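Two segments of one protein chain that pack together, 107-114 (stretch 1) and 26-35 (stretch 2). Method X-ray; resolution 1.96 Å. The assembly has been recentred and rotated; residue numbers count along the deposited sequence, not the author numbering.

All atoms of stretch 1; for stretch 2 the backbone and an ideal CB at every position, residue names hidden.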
ATOM      1  N   GLN A 107     -17.888   0.949  -8.335  1.00 13.23           N
ATOM      2  CA  GLN A 107     -18.597   0.157  -9.326  1.00 13.66           C
ATOM      3  C   GLN A 107     -17.681  -0.870  -9.982  1.00 13.68           C
ATOM      4  O   GLN A 107     -18.149  -1.913 -10.426  1.00 11.98           O
ATOM      5  CB  GLN A 107     -19.208   1.062 -10.399  1.00 14.67           C
ATOM      6  CG  GLN A 107     -20.316   1.966  -9.883  1.00 14.31           C
ATOM      7  CD  GLN A 107     -20.933   2.797 -10.985  1.00 16.92           C
ATOM      8  OE1 GLN A 107     -20.223   3.436 -11.765  1.00 15.30           O
ATOM      9  NE2 GLN A 107     -22.264   2.795 -11.058  1.00 15.90           N
ATOM     10  N   PHE A 108     -16.380  -0.576 -10.033  1.00 12.38           N
ATOM     11  CA  PHE A 108     -15.413  -1.488 -10.649  1.00 12.38           C
ATOM     12  C   PHE A 108     -14.112  -1.600  -9.854  1.00 14.27           C
ATOM     13  O   PHE A 108     -13.778  -0.729  -9.056  1.00 12.38           O
ATOM     14  CB  PHE A 108     -15.053  -1.015 -12.061  1.00 13.79           C
ATOM     15  CG  PHE A 108     -16.220  -0.923 -12.993  1.00 13.41           C
ATOM     16  CD1 PHE A 108     -16.619  -2.028 -13.737  1.00 12.67           C
ATOM     17  CD2 PHE A 108     -16.927   0.269 -13.124  1.00 13.04           C
ATOM     18  CE1 PHE A 108     -17.710  -1.946 -14.603  1.00 13.72           C
ATOM     19  CE2 PHE A 108     -18.019   0.361 -13.985  1.00 14.54           C
ATOM     20  CZ  PHE A 108     -18.412  -0.748 -14.726  1.00 12.87           C
ATOM     21  N   ALA A 109     -13.380  -2.679 -10.098  1.00 13.25           N
ATOM     22  CA  ALA A 109     -12.096  -2.904  -9.452  1.00 15.12           C
ATOM     23  C   ALA A 109     -11.270  -3.876 -10.290  1.00 15.50           C
ATOM     24  O   ALA A 109     -11.773  -4.916 -10.722  1.00 15.66           O
ATOM     25  CB  ALA A 109     -12.291  -3.461  -8.048  1.00 13.92           C
ATOM     26  N   ALA A 110     -10.016  -3.516 -10.535  1.00 15.82           N
ATOM     27  CA  ALA A 110      -9.094  -4.362 -11.290  1.00 16.75           C
ATOM     28  C   ALA A 110      -8.447  -5.233 -10.217  1.00 18.17           C
ATOM     29  O   ALA A 110      -7.747  -4.723  -9.339  1.00 18.12           O
ATOM     30  CB  ALA A 110      -8.042  -3.504 -11.990  1.00 15.05           C
ATOM     31  N   VAL A 111      -8.683  -6.540 -10.291  1.00 18.07           N
ATOM     32  CA  VAL A 111      -8.179  -7.465  -9.281  1.00 19.36           C
ATOM     33  C   VAL A 111      -7.341  -8.625  -9.802  1.00 19.03           C
ATOM     34  O   VAL A 111      -7.645  -9.206 -10.844  1.00 17.60           O
ATOM     35  CB  VAL A 111      -9.356  -8.075  -8.487  1.00 20.76           C
ATOM     36  CG1 VAL A 111      -8.835  -8.976  -7.372  1.00 23.50           C
ATOM     37  CG2 VAL A 111     -10.232  -6.966  -7.931  1.00 20.68           C
ATOM     38  N   ASP A 112      -6.297  -8.965  -9.046  1.00 18.13           N
ATOM     39  CA  ASP A 112      -5.419 -10.079  -9.388  1.00 18.23           C
ATOM     40  C   ASP A 112      -6.295 -11.327  -9.335  1.00 17.30           C
ATOM     41  O   ASP A 112      -6.906 -11.617  -8.302  1.00 16.27           O
ATOM     42  CB  ASP A 112      -4.287 -10.189  -8.362  1.00 18.70           C
ATOM     43  CG  ASP A 112      -3.274 -11.266  -8.714  1.00 21.73           C
ATOM     44  OD1 ASP A 112      -3.671 -12.435  -8.921  1.00 19.19           O
ATOM     45  OD2 ASP A 112      -2.068 -10.940  -8.776  1.00 23.42           O
ATOM     46  N   ALA A 113      -6.347 -12.061 -10.445  1.00 16.11           N
ATOM     47  CA  ALA A 113      -7.173 -13.259 -10.556  1.00 18.34           C
ATOM     48  C   ALA A 113      -7.016 -14.250  -9.405  1.00 17.15           C
ATOM     49  O   ALA A 113      -7.978 -14.909  -9.014  1.00 18.27           O
ATOM     50  CB  ALA A 113      -6.889 -13.962 -11.888  1.00 18.52           C
ATOM     51  N   ARG A 114      -5.811 -14.344  -8.860  1.00 18.73           N
ATOM     52  CA  ARG A 114      -5.532 -15.271  -7.764  1.00 19.26           C
ATOM     53  C   ARG A 114      -6.341 -15.018  -6.494  1.00 18.35           C
ATOM     54  O   ARG A 114      -6.537 -15.929  -5.685  1.00 17.88           O
ATOM     55  CB  ARG A 114      -4.043 -15.237  -7.433  1.00 19.71           C
ATOM     56  CG  ARG A 114      -3.155 -15.785  -8.544  1.00 21.75           C
ATOM     57  CD  ARG A 114      -1.689 -15.593  -8.210  1.00 21.65           C
ATOM     58  NE  ARG A 114      -1.289 -14.194  -8.317  1.00 23.69           N
ATOM     59  CZ  ARG A 114      -0.061 -13.748  -8.073  1.00 23.35           C
ATOM     60  NH1 ARG A 114       0.893 -14.590  -7.698  1.00 24.35           N
ATOM     61  NH2 ARG A 114       0.216 -12.458  -8.216  1.00 23.45           N
ATOM     62  N   UNK A  26     -11.690   7.769 -13.026  1.00 17.84           N
ATOM     63  CA  UNK A  26     -11.255   6.930 -14.132  1.00 19.57           C
ATOM     64  C   UNK A  26     -11.559   5.476 -13.788  1.00 20.87           C
ATOM     65  O   UNK A  26     -11.330   5.030 -12.660  1.00 20.97           O
ATOM     66  CB  UNK A  26      -9.766   7.127 -14.424  1.00 19.57           C
ATOM     67  N   UNK A  27     -12.094   4.740 -14.753  1.00 22.42           N
ATOM     68  CA  UNK A  27     -12.399   3.336 -14.531  1.00 24.23           C
ATOM     69  C   UNK A  27     -11.090   2.561 -14.658  1.00 24.05           C
ATOM     70  O   UNK A  27     -10.351   2.740 -15.620  1.00 23.12           O
ATOM     71  CB  UNK A  27     -13.453   2.826 -15.516  1.00 24.23           C
ATOM     72  N   UNK A  28     -10.783   1.699 -13.677  1.00 24.17           N
ATOM     73  CA  UNK A  28      -9.553   0.905 -13.696  1.00 24.43           C
ATOM     74  C   UNK A  28      -9.467   0.009 -14.923  1.00 24.66           C
ATOM     75  O   UNK A  28     -10.486  -0.403 -15.481  1.00 24.87           O
ATOM     76  CB  UNK A  28      -9.458   0.052 -12.429  1.00 24.43           C
ATOM     77  N   UNK A  29      -8.239  -0.279 -15.336  1.00 25.14           N
ATOM     78  CA  UNK A  29      -7.985  -1.143 -16.479  1.00 26.56           C
ATOM     79  C   UNK A  29      -7.166  -2.321 -15.982  1.00 24.67           C
ATOM     80  O   UNK A  29      -6.177  -2.139 -15.278  1.00 24.81           O
ATOM     81  CB  UNK A  29      -7.267  -0.397 -17.606  1.00 26.56           C
ATOM     82  N   UNK A  30      -7.566  -3.549 -16.349  1.00 24.58           N
ATOM     83  CA  UNK A  30      -6.869  -4.766 -15.931  1.00 24.66           C
ATOM     84  C   UNK A  30      -5.495  -4.983 -16.554  1.00 24.86           C
ATOM     85  O   UNK A  30      -5.345  -4.990 -17.776  1.00 24.91           O
ATOM     86  CB  UNK A  30      -7.746  -5.977 -16.256  1.00 24.66           C
ATOM     87  N   UNK A  31      -4.495  -5.159 -15.697  1.00 25.06           N
ATOM     88  CA  UNK A  31      -3.127  -5.411 -16.141  1.00 26.02           C
ATOM     89  C   UNK A  31      -3.016  -6.916 -16.340  1.00 24.91           C
ATOM     90  O   UNK A  31      -3.945  -7.656 -16.015  1.00 24.66           O
ATOM     91  CB  UNK A  31      -2.091  -4.891 -15.142  1.00 26.02           C
ATOM     92  N   UNK A  32      -1.888  -7.393 -16.887  1.00 24.99           N
ATOM     93  CA  UNK A  32      -1.774  -8.842 -17.076  1.00 24.14           C
ATOM     94  C   UNK A  32      -1.967  -9.535 -15.729  1.00 23.06           C
ATOM     95  O   UNK A  32      -1.468  -9.065 -14.709  1.00 23.44           O
ATOM     96  CB  UNK A  32      -0.422  -9.214 -17.689  1.00 24.14           C
ATOM     97  N   UNK A  33      -2.696 -10.643 -15.721  1.00 22.29           N
ATOM     98  CA  UNK A  33      -2.917 -11.349 -14.474  1.00 22.36           C
ATOM     99  C   UNK A  33      -4.131 -10.859 -13.702  1.00 21.41           C
ATOM    100  O   UNK A  33      -4.527 -11.490 -12.724  1.00 23.51           O
ATOM    101  CB  UNK A  33      -1.673 -11.228 -13.592  1.00 22.36           C
ATOM    102  N   UNK A  34      -4.722  -9.746 -14.133  1.00 19.68           N
ATOM    103  CA  UNK A  34      -5.904  -9.189 -13.465  1.00 19.97           C
ATOM    104  C   UNK A  34      -7.168  -9.316 -14.314  1.00 19.64           C
ATOM    105  O   UNK A  34      -7.106  -9.534 -15.525  1.00 16.25           O
ATOM    106  CB  UNK A  34      -5.664  -7.717 -13.122  1.00 19.97           C
ATOM    107  N   UNK A  35      -8.315  -9.160 -13.660  1.00 18.65           N
ATOM    108  CA  UNK A  35      -9.604  -9.173 -14.340  1.00 19.18           C
ATOM    109  C   UNK A  35     -10.322  -7.939 -13.815  1.00 19.24           C
ATOM    110  O   UNK A  35     -10.068  -7.508 -12.688  1.00 18.96           O
ATOM    111  CB  UNK A  35     -10.392 -10.460 -14.091  1.00 19.18           C
TER

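Position 26 lies out of reach of stretch 1, which therefore sets no condition on it; the residue is Ala 26.

At position 27 the CA-to-CB bond points sideways, and the ideal CB stands 4.9 Å from CD2 of Phe 108. A side chain that runs on from there can cover the phenyl ring, so an aromatic, a long aliphatic or a flat cation would suit. The residue is Arg 27. Its guanidinium lies flat on Phe 108, centres 4.1 Å apart and planes at 19°, while its CD sits over the same ring, 4.0 Å from the centroid.

Position 28 points toward stretch 1, its ideal CB 3.9 Å from CB of Ala 110. With phi of -60° and a methyl for a neighbour, a compact apolar residue fits, and proline is among those allowed. Pro 28 places its CB 4.0 Å from CB of Ala 110 and its CD 4.3 Å from CB of Phe 108.

Position 29 points away and admits almost anything, polar residues included; it is Gln 29. At position 30 phi of -70° permits proline, and Pro 30 brings its CA to 4.3 Å from CB of Ala 110.

Positions 31 to 34 form a type II turn, closed by the bond from N of 34 to O of 31 (2.9 Å). Position 31 has no contact across the gap and is Ala 31. Position 32, with phi of -57° and psi of 139°, is a classic site for proline, and Pro 32 fills it. At position 33 phi is +88°, and a CB would be jammed against the preceding carbonyl O, which calls for glycine. Gly 33 O accepts from N of Ala 113 (3.0 Å), and a water donates both to this O (2.6 Å) and to OD1 of Asp 112 (2.9 Å).

Position 34 pairs with Asp 112 without direct hydrogen bonds between their backbones. Its ideal CB is 3.4 Å from O of Val 111, and several extended polar or aliphatic chains could leave from there. Gln 34 turns back to its own turn: OE1 accepts from N of Ala 31 (2.7 Å) and lies 3.8 Å from CB of Ala 110.

Position 35 is the antiparallel partner of Val 111, with N of 35 to O of Val 111 and N of Val 111 to O of 35 both 2.9 Å. Both CBs share one sheet face, so a beta-branched or other apolar residue suits; it is Val 35.

Stretch 2 (26-35) ARPQPAPGQV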
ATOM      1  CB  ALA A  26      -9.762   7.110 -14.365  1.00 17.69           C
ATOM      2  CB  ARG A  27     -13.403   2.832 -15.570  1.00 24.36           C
ATOM      3  CG  ARG A  27     -13.863   1.407 -15.321  1.00 25.84           C
ATOM      4  CD  ARG A  27     -14.830   0.936 -16.394  1.00 26.84           C
ATOM      5  NE  ARG A  27     -16.028   1.766 -16.444  1.00 28.68           N
ATOM      6  CZ  ARG A  27     -17.099   1.494 -17.183  1.00 29.22           C
ATOM      7  NH1 ARG A  27     -17.125   0.407 -17.946  1.00 28.64           N
ATOM      8  NH2 ARG A  27     -18.148   2.306 -17.153  1.00 27.41           N
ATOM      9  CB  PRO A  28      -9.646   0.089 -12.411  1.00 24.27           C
ATOM     10  CG  PRO A  28     -10.436   0.968 -11.514  1.00 24.65           C
ATOM     11  CD  PRO A  28     -11.520   1.474 -12.424  1.00 24.53           C
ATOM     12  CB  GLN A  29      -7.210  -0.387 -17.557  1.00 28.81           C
ATOM     13  CG  GLN A  29      -8.071   0.528 -18.403  1.00 34.22           C
ATOM     14  CD  GLN A  29      -7.248   1.354 -19.371  1.00 38.00           C
ATOM     15  OE1 GLN A  29      -6.537   2.278 -18.969  1.00 41.85           O
ATOM     16  NE2 GLN A  29      -7.331   1.019 -20.653  1.00 38.85           N
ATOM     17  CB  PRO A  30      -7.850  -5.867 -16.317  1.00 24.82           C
ATOM     18  CG  PRO A  30      -8.451  -5.325 -17.577  1.00 26.83           C
ATOM     19  CD  PRO A  30      -8.718  -3.876 -17.212  1.00 26.19           C
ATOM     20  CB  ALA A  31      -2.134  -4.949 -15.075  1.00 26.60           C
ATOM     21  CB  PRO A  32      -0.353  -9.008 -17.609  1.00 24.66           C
ATOM     22  CG  PRO A  32      -0.128  -7.737 -18.366  1.00 25.31           C
ATOM     23  CD  PRO A  32      -0.710  -6.695 -17.432  1.00 25.97           C
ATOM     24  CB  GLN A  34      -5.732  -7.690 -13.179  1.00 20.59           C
ATOM     25  CG  GLN A  34      -4.536  -7.269 -12.354  1.00 20.81           C
ATOM     26  CD  GLN A  34      -4.560  -5.772 -12.072  1.00 23.54           C
ATOM     27  OE1 GLN A  34      -4.690  -4.957 -12.990  1.00 22.92           O
ATOM     28  NE2 GLN A  34      -4.438  -5.404 -10.801  1.00 23.91           N
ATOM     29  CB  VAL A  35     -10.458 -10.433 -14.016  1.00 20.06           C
ATOM     30  CG1 VAL A  35      -9.785 -11.678 -14.566  1.00 18.79           C
ATOM     31  CG2 VAL A  35     -10.688 -10.550 -12.516  1.00 17.67           C
TER
HETATM   32  O   HOH W   1      -3.037 -13.342 -11.598  1.00 34.79           O
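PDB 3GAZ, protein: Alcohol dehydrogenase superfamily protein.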